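Local coordinates for uncharacterized protein (Thermoplasma acidophilum, PDB 3M4R) that is of unknown function but binds a zinc ion in this N-terminal class II aldolase/adducin-like domain, part of a longer protein that is probably an oxidoreductase, at residues 42-47 / 126-131; 58-63 / 115-120; 74-79 / 109-114. One frame throughout, in Å; residues are numbered along the deposited sequence.

Overall arrangement
The chain runs first through strand 40-48, then through its neighbours 54-61 and 75-79 at one side of the mixed sheet. It then passes helix 94-103 and doubles back. Contact 3 closes the innermost loop, setting 109-114 against strand 75-79. Contact 2 follows directly and packs 115-120, the start of helix 117-121, onto strand 54-61. Contact 1 closes the outermost loop by pairing strand 127-131 with 40-48. The three are nested and none cross. Contacts 1 and 2 meet at Ser42 and His120, and both reach the zinc ion. Contacts 2 and 3 meet where strands 54-61 and 75-79 pair and where Asn62 bonds Thr76.

Contact 1 (42-47 / 126-131); sequences SVKTTE and KFVMHS. With ZN (zinc ion), chain B.
Val43 pairs with Phe127 and Ser42 with Val128 in antiparallel register. Just before strand 127-131 the link is carried on, as Lys44 N bonds Lys126 O at 2.8 Å. Ser42 and Val128 form the hydrogen-bonded pair. Ser42 N bonds Val128 O, and Val128 N bonds Ser42 O.

The Lys126 side chain can be followed outward. Lys126 CG stands anti to the backbone N (chi1 -172°) and lies 3.4 Å from Lys44 O, with Val43 CG2 also near. Lys126 CD passes Lys44 O at 4.0 Å. Lys126 CE comes back to 3.6 Å from Lys44 O. A bend at chi4 (76°) then brings Lys126 NZ to 2.7 Å from Lys44 O, nearly in line with the C=O bond. NZ also forms a salt bridge with Asp16, so the amine joins a strand carbonyl to a carboxylate.

Val43 CG2 sits over one face of the Phe127 ring, 3.7 Å from its centroid and displaced toward CZ and CE2. This is a CH-pi contact between two side chains that point the same way. On the other side of the sheet, Ser42 OG touches Val128 CB at 3.6 Å. Water 1 joins Ser42 OG, Lys44 NZ and Lys126 O. Ser42 OG also bonds His120 ND1, and Lys44 NZ reaches the carbonyls of His120, Leu123 and Tyr125.

The two strands lie in the middle of the sheet, between 54-61 and 189-194. Helix 16-28 packs on the Val43 and Phe127 side. Helix 117-121 packs on the side of Val128 and His130, and His130 NE2 binds the zinc there.

Contact 2 (58-63 / 115-120); sequences LRVKNS and VETFLH. With ZN (zinc ion), chain B.
Val60 CG2 lies over one face of the His120 imidazole, 4.3 Å from CD2. At the ring edge, in its plane, is Glu116 O, just before the helix. The second flat group, the Glu116 carboxylate, faces the zinc instead of strand 58-61. Both its oxygens bind the metal, OE1 and OE2 each at 2.3 Å.

Thr117 packs against both Leu58 and Val60. Its CG2 stands anti to the backbone N and meets Leu58 CD2 at 3.5 Å, the two side chains sliding past each other in opposite directions. Its OG1 rests against Val60, 3.5 Å from CG1 and 3.7 Å from CG2. That hydroxyl bonds Ser114 O. Leu58 also crosses His120 at about a right angle, with CD2 4.0 Å from His120 CB.

The closest contacts from the strand are made by methyl groups, and the contact is van der Waals packing. The buried polar atoms Thr117 OG1 and His120 ND1 find partners elsewhere. The packing seats the start of helix 117-121 on the sheet, right after the zinc ligand Glu116, and His120 lies beside the ligand His130. Both are consistent with a second-shell position.

Contact 3 (74-79 / 109-114); sequences GFTGIR and SEPSPS
The strand from Phe75 to Ile78 meets the loop from Glu110 to Pro113 almost at a right angle, the two directions being 79° apart, with Thr76 CA 5.7 Å from Pro113 CA. Glu110 stretches an extended side chain to the strand. Glu110 OE1 accepts Gly77 N at 2.9 Å, on the syn lone pair and nearly straight (163°). Its OE2 forms a salt bridge with Arg59, so each oxygen has its own partner. Water 3 sits 2.6 Å from Glu110 OE1 and 2.7 Å from Gly77 O.

Thr76 carries the middle. Thr76 OG1, anti to the carbonyl carbon (chi1 -75°), donates to Pro111 O at 2.6 Å, a short bond. It is also bonded to Asn62 ND2. Thr76 CG2 lies 3.5 Å from Glu110 OE1 and also packs near Pro113 CB. Farther along, Ile78 CD1 touches Pro113 CG at 3.8 Å, the two side chains crossing at about a right angle.

Strand 75-79 is the outermost strand on this side of the sheet within the chain. Here a loop, not another strand, borders it, and a carboxylate takes up one edge amide. In this AraD-like, class II aldolase fold the loop leads on to the zinc ligand Glu116.

Contact 1 (42-47 / 126-131)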
ATOM      1  N   SER A  42       1.175  -2.887  -4.207  1.00 21.85           N
ATOM      2  CA  SER A  42       1.568  -2.352  -5.489  1.00 23.19           C
ATOM      3  C   SER A  42       3.053  -2.520  -5.742  1.00 23.30           C
ATOM      4  O   SER A  42       3.822  -2.706  -4.824  1.00 20.81           O
ATOM      5  CB  SER A  42       1.194  -0.898  -5.605  1.00 23.30           C
ATOM      6  OG  SER A  42       1.995  -0.080  -4.783  1.00 25.11           O
ATOM      7  N   VAL A  43       3.414  -2.542  -7.011  1.00 22.79           N
ATOM      8  CA  VAL A  43       4.791  -2.523  -7.421  1.00 22.70           C
ATOM      9  C   VAL A  43       4.931  -1.536  -8.595  1.00 23.06           C
ATOM     10  O   VAL A  43       4.100  -1.541  -9.493  1.00 22.12           O
ATOM     11  CB  VAL A  43       5.287  -3.917  -7.810  1.00 24.06           C
ATOM     12  CG1 VAL A  43       4.437  -4.512  -8.900  1.00 22.60           C
ATOM     13  CG2 VAL A  43       6.799  -3.872  -8.148  1.00 22.17           C
ATOM     14  N   LYS A  44       5.958  -0.692  -8.542  1.00 22.85           N
ATOM     15  CA  LYS A  44       6.302   0.201  -9.644  1.00 23.45           C
ATOM     16  C   LYS A  44       7.265  -0.500 -10.617  1.00 24.84           C
ATOM     17  O   LYS A  44       8.290  -1.073 -10.221  1.00 25.03           O
ATOM     18  CB  LYS A  44       6.908   1.495  -9.120  1.00 24.48           C
ATOM     19  CG  LYS A  44       5.907   2.311  -8.301  1.00 24.31           C
ATOM     20  CD  LYS A  44       6.582   3.503  -7.646  1.00 24.12           C
ATOM     21  CE  LYS A  44       5.610   4.240  -6.680  1.00 22.57           C
ATOM     22  NZ  LYS A  44       5.272   3.453  -5.441  1.00 22.22           N
ATOM     23  N   THR A  45       6.896  -0.509 -11.901  1.00 25.77           N
ATOM     24  CA  THR A  45       7.537  -1.396 -12.840  1.00 26.40           C
ATOM     25  C   THR A  45       7.696  -0.736 -14.185  1.00 27.04           C
ATOM     26  O   THR A  45       7.093   0.294 -14.440  1.00 26.19           O
ATOM     27  CB  THR A  45       6.720  -2.702 -12.911  1.00 26.70           C
ATOM     28  OG1 THR A  45       7.522  -3.730 -13.511  1.00 29.05           O
ATOM     29  CG2 THR A  45       5.409  -2.514 -13.653  1.00 28.21           C
ATOM     30  N   THR A  46       8.526  -1.320 -15.048  1.00 27.23           N
ATOM     31  CA  THR A  46       8.717  -0.813 -16.428  1.00 26.65           C
ATOM     32  C   THR A  46       8.032  -1.705 -17.408  1.00 26.87           C
ATOM     33  O   THR A  46       8.240  -2.920 -17.388  1.00 27.43           O
ATOM     34  CB  THR A  46      10.210  -0.778 -16.728  1.00 26.99           C
ATOM     35  OG1 THR A  46      10.825  -0.033 -15.695  1.00 25.61           O
ATOM     36  CG2 THR A  46      10.556  -0.128 -18.069  1.00 25.18           C
ATOM     37  N   GLU A  47       7.210  -1.099 -18.281  1.00 25.49           N
ATOM     38  CA  GLU A  47       6.463  -1.815 -19.269  1.00 25.69           C
ATOM     39  C   GLU A  47       6.456  -1.019 -20.584  1.00 24.78           C
ATOM     40  O   GLU A  47       6.780   0.171 -20.603  1.00 23.19           O
ATOM     41  CB  GLU A  47       5.013  -1.976 -18.813  1.00 27.19           C
ATOM     42  CG  GLU A  47       4.883  -2.537 -17.455  1.00 26.49           C
ATOM     43  CD  GLU A  47       3.450  -2.888 -17.081  1.00 30.20           C
ATOM     44  OE1 GLU A  47       2.498  -2.560 -17.843  1.00 27.37           O
ATOM     45  OE2 GLU A  47       3.283  -3.483 -15.992  1.00 30.42           O
ATOM     46  N   LYS A 126       9.609   1.313  -4.658  1.00 24.05           N
ATOM     47  CA  LYS A 126       9.133   0.375  -5.668  1.00 24.28           C
ATOM     48  C   LYS A 126       7.916  -0.426  -5.173  1.00 24.04           C
ATOM     49  O   LYS A 126       6.920  -0.564  -5.907  1.00 25.08           O
ATOM     50  CB  LYS A 126      10.266  -0.538  -6.126  1.00 24.00           C
ATOM     51  CG  LYS A 126       9.966  -1.417  -7.298  1.00 25.16           C
ATOM     52  CD  LYS A 126      11.210  -2.135  -7.763  1.00 24.80           C
ATOM     53  CE  LYS A 126      10.862  -3.197  -8.822  1.00 24.52           C
ATOM     54  NZ  LYS A 126      10.562  -2.591 -10.166  1.00 24.85           N
ATOM     55  N   PHE A 127       8.002  -0.976  -3.972  1.00 23.03           N
ATOM     56  CA  PHE A 127       6.913  -1.791  -3.406  1.00 22.81           C
ATOM     57  C   PHE A 127       6.260  -1.034  -2.253  1.00 22.37           C
ATOM     58  O   PHE A 127       6.934  -0.447  -1.434  1.00 22.25           O
ATOM     59  CB  PHE A 127       7.442  -3.154  -2.849  1.00 22.59           C
ATOM     60  CG  PHE A 127       7.864  -4.118  -3.908  1.00 25.16           C
ATOM     61  CD1 PHE A 127       9.131  -3.997  -4.519  1.00 22.81           C
ATOM     62  CD2 PHE A 127       7.018  -5.147  -4.306  1.00 23.41           C
ATOM     63  CE1 PHE A 127       9.531  -4.879  -5.497  1.00 22.75           C
ATOM     64  CE2 PHE A 127       7.426  -6.041  -5.324  1.00 21.95           C
ATOM     65  CZ  PHE A 127       8.674  -5.901  -5.905  1.00 23.47           C
ATOM     66  N   VAL A 128       4.934  -1.082  -2.183  1.00 22.99           N
ATOM     67  CA  VAL A 128       4.166  -0.482  -1.112  1.00 21.58           C
ATOM     68  C   VAL A 128       3.098  -1.500  -0.705  1.00 22.55           C
ATOM     69  O   VAL A 128       2.449  -2.142  -1.552  1.00 20.93           O
ATOM     70  CB  VAL A 128       3.469   0.808  -1.579  1.00 22.00           C
ATOM     71  CG1 VAL A 128       2.603   1.393  -0.471  1.00 19.43           C
ATOM     72  CG2 VAL A 128       4.494   1.853  -2.083  1.00 20.75           C
HETATM   73  N   MSE A 129       2.886  -1.609   0.604  1.00 23.47           N
HETATM   74  CA  MSE A 129       1.878  -2.495   1.163  1.00 23.62           C
HETATM   75  C   MSE A 129       1.031  -1.740   2.168  1.00 23.70           C
HETATM   76  O   MSE A 129       1.543  -1.020   3.028  1.00 23.13           O
HETATM   77  CB  MSE A 129       2.579  -3.659   1.849  1.00 24.42           C
HETATM   78  CG  MSE A 129       3.298  -4.526   0.839  1.00 28.40           C
HETATM   79 SE   MSE A 129       4.141  -6.019   1.779  1.00 34.85          SE
HETATM   80  CE  MSE A 129       4.965  -6.730   0.182  1.00 32.15           C
ATOM     81  N   HIS A 130      -0.271  -1.937   2.062  1.00 23.36           N
ATOM     82  CA  HIS A 130      -1.261  -1.272   2.880  1.00 23.50           C
ATOM     83  C   HIS A 130      -2.189  -2.337   3.475  1.00 24.41           C
ATOM     84  O   HIS A 130      -2.792  -3.088   2.721  1.00 23.68           O
ATOM     85  CB  HIS A 130      -2.104  -0.337   2.024  1.00 23.54           C
ATOM     86  CG  HIS A 130      -3.144   0.395   2.792  1.00 24.56           C
ATOM     87  ND1 HIS A 130      -2.940   0.820   4.092  1.00 24.80           N
ATOM     88  CD2 HIS A 130      -4.414   0.743   2.469  1.00 23.82           C
ATOM     89  CE1 HIS A 130      -4.040   1.426   4.513  1.00 26.61           C
ATOM     90  NE2 HIS A 130      -4.952   1.362   3.561  1.00 21.73           N
ATOM     91  N   SER A 131      -2.325  -2.362   4.808  1.00 24.80           N
ATOM     92  CA  SER A 131      -3.314  -3.201   5.472  1.00 25.56           C
ATOM     93  C   SER A 131      -4.182  -2.409   6.460  1.00 25.40           C
ATOM     94  O   SER A 131      -3.861  -1.301   6.860  1.00 25.47           O
ATOM     95  CB  SER A 131      -2.622  -4.336   6.223  1.00 25.46           C
ATOM     96  OG  SER A 131      -2.096  -3.874   7.462  1.00 27.56           O
TER
HETATM   97 ZN    ZN B 220      -7.135   1.648   3.523  1.00 37.37          ZN
HETATM   98  O   HOH W   1       4.448   0.845  -5.455  1.00 24.66           O
HETATM   99  O   HOH W   2      -9.119   2.037   3.468  1.00 21.59           O

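Contact 2 (58-63 / 115-120)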
ATOM      1  N   LEU A  58       2.449   1.755 -12.333  1.00 22.81           N
ATOM      2  CA  LEU A  58       2.061   1.282 -11.046  1.00 22.62           C
ATOM      3  C   LEU A  58       1.103   0.147 -11.239  1.00 22.43           C
ATOM      4  O   LEU A  58       0.008   0.311 -11.725  1.00 22.42           O
ATOM      5  CB  LEU A  58       1.413   2.394 -10.175  1.00 22.42           C
ATOM      6  CG  LEU A  58       0.980   1.977  -8.756  1.00 22.23           C
ATOM      7  CD1 LEU A  58       2.219   1.825  -7.812  1.00 22.33           C
ATOM      8  CD2 LEU A  58      -0.023   3.033  -8.241  1.00 22.48           C
ATOM      9  N   ARG A  59       1.534  -1.040 -10.847  1.00 21.93           N
ATOM     10  CA  ARG A  59       0.684  -2.220 -10.886  1.00 21.64           C
ATOM     11  C   ARG A  59       0.106  -2.347  -9.484  1.00 21.91           C
ATOM     12  O   ARG A  59       0.816  -2.654  -8.520  1.00 21.29           O
ATOM     13  CB  ARG A  59       1.509  -3.465 -11.265  1.00 22.45           C
ATOM     14  CG  ARG A  59       1.833  -3.628 -12.771  1.00 21.48           C
ATOM     15  CD  ARG A  59       0.617  -4.127 -13.557  1.00 24.22           C
ATOM     16  NE  ARG A  59       0.756  -3.913 -14.990  1.00 24.34           N
ATOM     17  CZ  ARG A  59      -0.189  -4.112 -15.917  1.00 25.57           C
ATOM     18  NH1 ARG A  59      -1.367  -4.607 -15.612  1.00 24.40           N
ATOM     19  NH2 ARG A  59       0.061  -3.792 -17.194  1.00 26.55           N
ATOM     20  N   VAL A  60      -1.177  -2.061  -9.370  1.00 21.00           N
ATOM     21  CA  VAL A  60      -1.834  -1.920  -8.091  1.00 21.27           C
ATOM     22  C   VAL A  60      -2.981  -2.906  -8.024  1.00 22.24           C
ATOM     23  O   VAL A  60      -3.644  -3.179  -9.018  1.00 22.34           O
ATOM     24  CB  VAL A  60      -2.354  -0.495  -7.845  1.00 21.92           C
ATOM     25  CG1 VAL A  60      -3.451  -0.091  -8.888  1.00 18.87           C
ATOM     26  CG2 VAL A  60      -2.915  -0.330  -6.431  1.00 19.70           C
ATOM     27  N   LYS A  61      -3.203  -3.440  -6.823  1.00 22.80           N
ATOM     28  CA  LYS A  61      -4.273  -4.377  -6.569  1.00 23.65           C
ATOM     29  C   LYS A  61      -5.602  -3.877  -7.088  1.00 24.19           C
ATOM     30  O   LYS A  61      -5.910  -2.722  -6.912  1.00 23.47           O
ATOM     31  CB  LYS A  61      -4.370  -4.632  -5.059  1.00 24.86           C
ATOM     32  CG  LYS A  61      -5.293  -5.742  -4.710  1.00 26.53           C
ATOM     33  CD  LYS A  61      -6.448  -5.256  -4.003  1.00 28.93           C
ATOM     34  CE  LYS A  61      -7.230  -6.390  -3.369  1.00 24.92           C
ATOM     35  NZ  LYS A  61      -8.678  -6.244  -3.806  1.00 20.18           N
ATOM     36  N   ASN A  62      -6.395  -4.759  -7.704  1.00 23.36           N
ATOM     37  CA  ASN A  62      -7.666  -4.361  -8.297  1.00 24.05           C
ATOM     38  C   ASN A  62      -8.838  -5.068  -7.652  1.00 24.04           C
ATOM     39  O   ASN A  62      -8.648  -5.857  -6.743  1.00 22.26           O
ATOM     40  CB  ASN A  62      -7.637  -4.514  -9.838  1.00 23.54           C
ATOM     41  CG  ASN A  62      -7.474  -5.923 -10.292  1.00 24.24           C
ATOM     42  OD1 ASN A  62      -8.064  -6.832  -9.714  1.00 20.01           O
ATOM     43  ND2 ASN A  62      -6.720  -6.119 -11.396  1.00 23.57           N
ATOM     44  N   SER A  63     -10.050  -4.768  -8.108  1.00 24.45           N
ATOM     45  CA  SER A  63     -11.275  -5.272  -7.463  1.00 25.38           C
ATOM     46  C   SER A  63     -11.614  -6.706  -7.841  1.00 25.30           C
ATOM     47  O   SER A  63     -12.631  -7.228  -7.411  1.00 26.46           O
ATOM     48  CB  SER A  63     -12.456  -4.392  -7.864  1.00 26.11           C
ATOM     49  OG  SER A  63     -12.553  -4.344  -9.271  1.00 27.07           O
ATOM     50  N   VAL A 115      -9.394   1.808  -4.937  1.00 23.47           N
ATOM     51  CA  VAL A 115      -9.707   3.213  -4.546  1.00 23.86           C
ATOM     52  C   VAL A 115      -8.584   3.886  -3.712  1.00 24.32           C
ATOM     53  O   VAL A 115      -8.537   5.131  -3.595  1.00 23.15           O
ATOM     54  CB  VAL A 115     -11.118   3.357  -3.851  1.00 25.63           C
ATOM     55  CG1 VAL A 115     -12.221   2.866  -4.786  1.00 22.99           C
ATOM     56  CG2 VAL A 115     -11.200   2.593  -2.485  1.00 25.10           C
ATOM     57  N   GLU A 116      -7.628   3.095  -3.205  1.00 23.81           N
ATOM     58  CA  GLU A 116      -6.476   3.641  -2.464  1.00 23.75           C
ATOM     59  C   GLU A 116      -5.222   3.759  -3.274  1.00 23.16           C
ATOM     60  O   GLU A 116      -4.131   3.900  -2.700  1.00 22.75           O
ATOM     61  CB  GLU A 116      -6.204   2.759  -1.211  1.00 23.38           C
ATOM     62  CG  GLU A 116      -7.493   2.593  -0.437  1.00 24.15           C
ATOM     63  CD  GLU A 116      -7.319   2.279   1.026  1.00 26.46           C
ATOM     64  OE1 GLU A 116      -7.377   1.050   1.346  1.00 25.67           O
ATOM     65  OE2 GLU A 116      -7.180   3.245   1.847  1.00 26.04           O
ATOM     66  N   THR A 117      -5.354   3.768  -4.606  1.00 21.97           N
ATOM     67  CA  THR A 117      -4.201   3.754  -5.476  1.00 21.10           C
ATOM     68  C   THR A 117      -3.251   4.893  -5.234  1.00 21.46           C
ATOM     69  O   THR A 117      -2.028   4.728  -5.383  1.00 21.09           O
ATOM     70  CB  THR A 117      -4.627   3.712  -6.992  1.00 22.18           C
ATOM     71  OG1 THR A 117      -5.234   2.436  -7.266  1.00 20.17           O
ATOM     72  CG2 THR A 117      -3.431   3.913  -7.880  1.00 21.88           C
ATOM     73  N   PHE A 118      -3.775   6.058  -4.900  1.00 21.01           N
ATOM     74  CA  PHE A 118      -2.887   7.207  -4.691  1.00 22.28           C
ATOM     75  C   PHE A 118      -1.983   7.078  -3.464  1.00 22.74           C
ATOM     76  O   PHE A 118      -0.905   7.662  -3.461  1.00 21.52           O
ATOM     77  CB  PHE A 118      -3.637   8.505  -4.646  1.00 22.31           C
ATOM     78  CG  PHE A 118      -4.136   8.942  -6.008  1.00 21.42           C
ATOM     79  CD1 PHE A 118      -3.246   9.356  -6.968  1.00 22.33           C
ATOM     80  CD2 PHE A 118      -5.464   8.848  -6.336  1.00 19.89           C
ATOM     81  CE1 PHE A 118      -3.690   9.737  -8.232  1.00 24.61           C
ATOM     82  CE2 PHE A 118      -5.921   9.251  -7.606  1.00 24.36           C
ATOM     83  CZ  PHE A 118      -5.019   9.689  -8.551  1.00 20.90           C
ATOM     84  N   LEU A 119      -2.351   6.248  -2.474  1.00 23.71           N
ATOM     85  CA  LEU A 119      -1.391   5.980  -1.357  1.00 24.03           C
ATOM     86  C   LEU A 119      -0.107   5.370  -1.897  1.00 24.31           C
ATOM     87  O   LEU A 119       1.033   5.637  -1.411  1.00 24.40           O
ATOM     88  CB  LEU A 119      -1.966   5.028  -0.300  1.00 24.92           C
ATOM     89  CG  LEU A 119      -3.253   5.412   0.427  1.00 27.01           C
ATOM     90  CD1 LEU A 119      -3.709   4.303   1.421  1.00 25.12           C
ATOM     91  CD2 LEU A 119      -3.101   6.767   1.133  1.00 25.20           C
ATOM     92  N   HIS A 120      -0.295   4.539  -2.903  1.00 23.19           N
ATOM     93  CA  HIS A 120       0.792   3.788  -3.522  1.00 23.14           C
ATOM     94  C   HIS A 120       1.634   4.655  -4.469  1.00 22.55           C
ATOM     95  O   HIS A 120       2.912   4.625  -4.473  1.00 22.78           O
ATOM     96  CB  HIS A 120       0.174   2.614  -4.254  1.00 23.16           C
ATOM     97  CG  HIS A 120      -0.458   1.620  -3.320  1.00 22.75           C
ATOM     98  ND1 HIS A 120       0.224   0.502  -2.876  1.00 19.79           N
ATOM     99  CD2 HIS A 120      -1.678   1.583  -2.730  1.00 22.34           C
ATOM    100  CE1 HIS A 120      -0.559  -0.174  -2.043  1.00 21.56           C
ATOM    101  NE2 HIS A 120      -1.720   0.453  -1.936  1.00 22.85           N
TER
HETATM  102 ZN    ZN B 220      -7.135   1.648   3.523  1.00 37.37          ZN
HETATM  103  O   HOH W   2      -9.119   2.037   3.468  1.00 21.59           O

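Contact 3 (74-79 / 109-114)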
ATOM      1  N   GLY A  74      -4.843  -9.736 -10.941  1.00 23.67           N
ATOM      2  CA  GLY A  74      -5.309  -8.839  -9.924  1.00 22.98           C
ATOM      3  C   GLY A  74      -4.577  -7.544  -9.806  1.00 22.87           C
ATOM      4  O   GLY A  74      -4.818  -6.835  -8.847  1.00 23.89           O
ATOM      5  N   PHE A  75      -3.646  -7.249 -10.717  1.00 22.56           N
ATOM      6  CA  PHE A  75      -2.866  -6.029 -10.671  1.00 22.22           C
ATOM      7  C   PHE A  75      -3.128  -5.232 -11.919  1.00 22.32           C
ATOM      8  O   PHE A  75      -2.800  -5.666 -13.029  1.00 24.76           O
ATOM      9  CB  PHE A  75      -1.386  -6.316 -10.450  1.00 22.05           C
ATOM     10  CG  PHE A  75      -1.143  -6.783  -9.056  1.00 22.89           C
ATOM     11  CD1 PHE A  75      -1.305  -8.142  -8.734  1.00 20.51           C
ATOM     12  CD2 PHE A  75      -0.957  -5.863  -8.028  1.00 20.10           C
ATOM     13  CE1 PHE A  75      -1.192  -8.572  -7.388  1.00 21.49           C
ATOM     14  CE2 PHE A  75      -0.847  -6.289  -6.682  1.00 18.70           C
ATOM     15  CZ  PHE A  75      -0.968  -7.643  -6.367  1.00 20.61           C
ATOM     16  N   THR A  76      -3.698  -4.062 -11.724  1.00 21.85           N
ATOM     17  CA  THR A  76      -4.143  -3.196 -12.839  1.00 20.56           C
ATOM     18  C   THR A  76      -3.038  -2.172 -13.005  1.00 21.22           C
ATOM     19  O   THR A  76      -2.502  -1.633 -12.011  1.00 22.63           O
ATOM     20  CB  THR A  76      -5.494  -2.595 -12.531  1.00 20.43           C
ATOM     21  OG1 THR A  76      -6.521  -3.618 -12.687  1.00 20.47           O
ATOM     22  CG2 THR A  76      -5.865  -1.322 -13.436  1.00 19.27           C
ATOM     23  N   GLY A  77      -2.672  -1.915 -14.267  1.00 21.08           N
ATOM     24  CA  GLY A  77      -1.597  -0.984 -14.607  1.00 20.51           C
ATOM     25  C   GLY A  77      -2.064   0.450 -14.691  1.00 20.67           C
ATOM     26  O   GLY A  77      -2.948   0.754 -15.517  1.00 21.37           O
ATOM     27  N   ILE A  78      -1.434   1.325 -13.900  1.00 20.83           N
ATOM     28  CA  ILE A  78      -1.718   2.765 -13.890  1.00 20.86           C
ATOM     29  C   ILE A  78      -0.475   3.502 -14.321  1.00 20.51           C
ATOM     30  O   ILE A  78       0.638   3.240 -13.832  1.00 20.16           O
ATOM     31  CB  ILE A  78      -2.183   3.239 -12.464  1.00 21.27           C
ATOM     32  CG1 ILE A  78      -3.432   2.466 -12.014  1.00 23.35           C
ATOM     33  CG2 ILE A  78      -2.436   4.777 -12.379  1.00 20.92           C
ATOM     34  CD1 ILE A  78      -4.734   2.684 -12.850  1.00 20.02           C
ATOM     35  N   ARG A  79      -0.621   4.417 -15.246  1.00 20.10           N
ATOM     36  CA  ARG A  79       0.537   5.196 -15.698  0.50 20.33           C
ATOM     37  C   ARG A  79       1.022   6.067 -14.557  1.00 20.48           C
ATOM     38  O   ARG A  79       0.259   6.825 -14.008  1.00 20.57           O
ATOM     39  CB  ARG A  79       0.186   6.092 -16.887  0.50 19.82           C
ATOM     40  CG  ARG A  79      -0.334   5.344 -18.099  0.50 19.14           C
ATOM     41  CD  ARG A  79      -0.751   6.249 -19.269  0.50 18.92           C
ATOM     42  NE  ARG A  79      -1.022   5.335 -20.362  0.50 19.97           N
ATOM     43  CZ  ARG A  79      -0.157   4.971 -21.296  0.50 18.42           C
ATOM     44  NH1 ARG A  79       1.049   5.525 -21.380  0.50 21.71           N
ATOM     45  NH2 ARG A  79      -0.540   4.076 -22.183  0.50 19.97           N
ATOM     46  N   SER A 109      -9.497  -2.277 -20.131  1.00 25.47           N
ATOM     47  CA  SER A 109     -10.326  -3.470 -19.974  0.50 25.54           C
ATOM     48  C   SER A 109      -9.950  -4.269 -18.723  1.00 25.29           C
ATOM     49  O   SER A 109     -10.660  -5.188 -18.345  1.00 23.02           O
ATOM     50  CB  SER A 109     -10.249  -4.379 -21.208  0.50 26.21           C
ATOM     51  OG  SER A 109      -8.995  -5.026 -21.293  0.50 26.35           O
ATOM     52  N   GLU A 110      -8.855  -3.892 -18.057  1.00 23.50           N
ATOM     53  CA  GLU A 110      -8.547  -4.475 -16.749  1.00 23.67           C
ATOM     54  C   GLU A 110      -9.569  -4.125 -15.681  1.00 23.83           C
ATOM     55  O   GLU A 110     -10.333  -3.158 -15.833  1.00 24.08           O
ATOM     56  CB  GLU A 110      -7.153  -4.082 -16.269  1.00 23.00           C
ATOM     57  CG  GLU A 110      -6.109  -4.653 -17.138  1.00 23.34           C
ATOM     58  CD  GLU A 110      -4.697  -4.230 -16.751  1.00 23.57           C
ATOM     59  OE1 GLU A 110      -4.505  -3.227 -16.047  1.00 19.93           O
ATOM     60  OE2 GLU A 110      -3.762  -4.906 -17.190  1.00 24.03           O
ATOM     61  N   PRO A 111      -9.624  -4.941 -14.606  1.00 23.90           N
ATOM     62  CA  PRO A 111     -10.511  -4.585 -13.492  1.00 24.26           C
ATOM     63  C   PRO A 111     -10.125  -3.239 -12.845  1.00 23.45           C
ATOM     64  O   PRO A 111      -8.960  -2.845 -12.864  1.00 22.60           O
ATOM     65  CB  PRO A 111     -10.356  -5.757 -12.517  1.00 24.47           C
ATOM     66  CG  PRO A 111      -9.742  -6.904 -13.353  1.00 24.27           C
ATOM     67  CD  PRO A 111      -8.853  -6.171 -14.318  1.00 24.31           C
ATOM     68  N   SER A 112     -11.122  -2.526 -12.321  1.00 23.93           N
ATOM     69  CA  SER A 112     -10.885  -1.221 -11.676  0.50 24.02           C
ATOM     70  C   SER A 112      -9.796  -1.302 -10.600  1.00 23.57           C
ATOM     71  O   SER A 112      -9.766  -2.230  -9.819  1.00 24.06           O
ATOM     72  CB  SER A 112     -12.169  -0.686 -11.060  0.50 24.61           C
ATOM     73  OG  SER A 112     -13.119  -0.374 -12.059  0.50 25.44           O
ATOM     74  N   PRO A 113      -8.899  -0.311 -10.561  1.00 22.28           N
ATOM     75  CA  PRO A 113      -7.841  -0.290  -9.582  1.00 21.66           C
ATOM     76  C   PRO A 113      -8.388   0.098  -8.199  1.00 21.33           C
ATOM     77  O   PRO A 113      -9.439   0.747  -8.086  1.00 19.12           O
ATOM     78  CB  PRO A 113      -6.875   0.791 -10.121  1.00 21.58           C
ATOM     79  CG  PRO A 113      -7.777   1.736 -10.838  1.00 20.60           C
ATOM     80  CD  PRO A 113      -8.843   0.874 -11.460  1.00 22.50           C
ATOM     81  N   SER A 114      -7.695  -0.364  -7.165  1.00 20.19           N
ATOM     82  CA  SER A 114      -7.983   0.016  -5.773  1.00 21.10           C
ATOM     83  C   SER A 114      -8.322   1.497  -5.657  1.00 21.03           C
ATOM     84  O   SER A 114      -7.611   2.333  -6.214  1.00 21.65           O
ATOM     85  CB  SER A 114      -6.745  -0.244  -4.890  1.00 21.24           C
ATOM     86  OG  SER A 114      -6.977   0.171  -3.531  1.00 22.91           O
TER
HETATM   87  O   HOH W   3      -4.767  -0.739 -16.886  1.00 19.51           O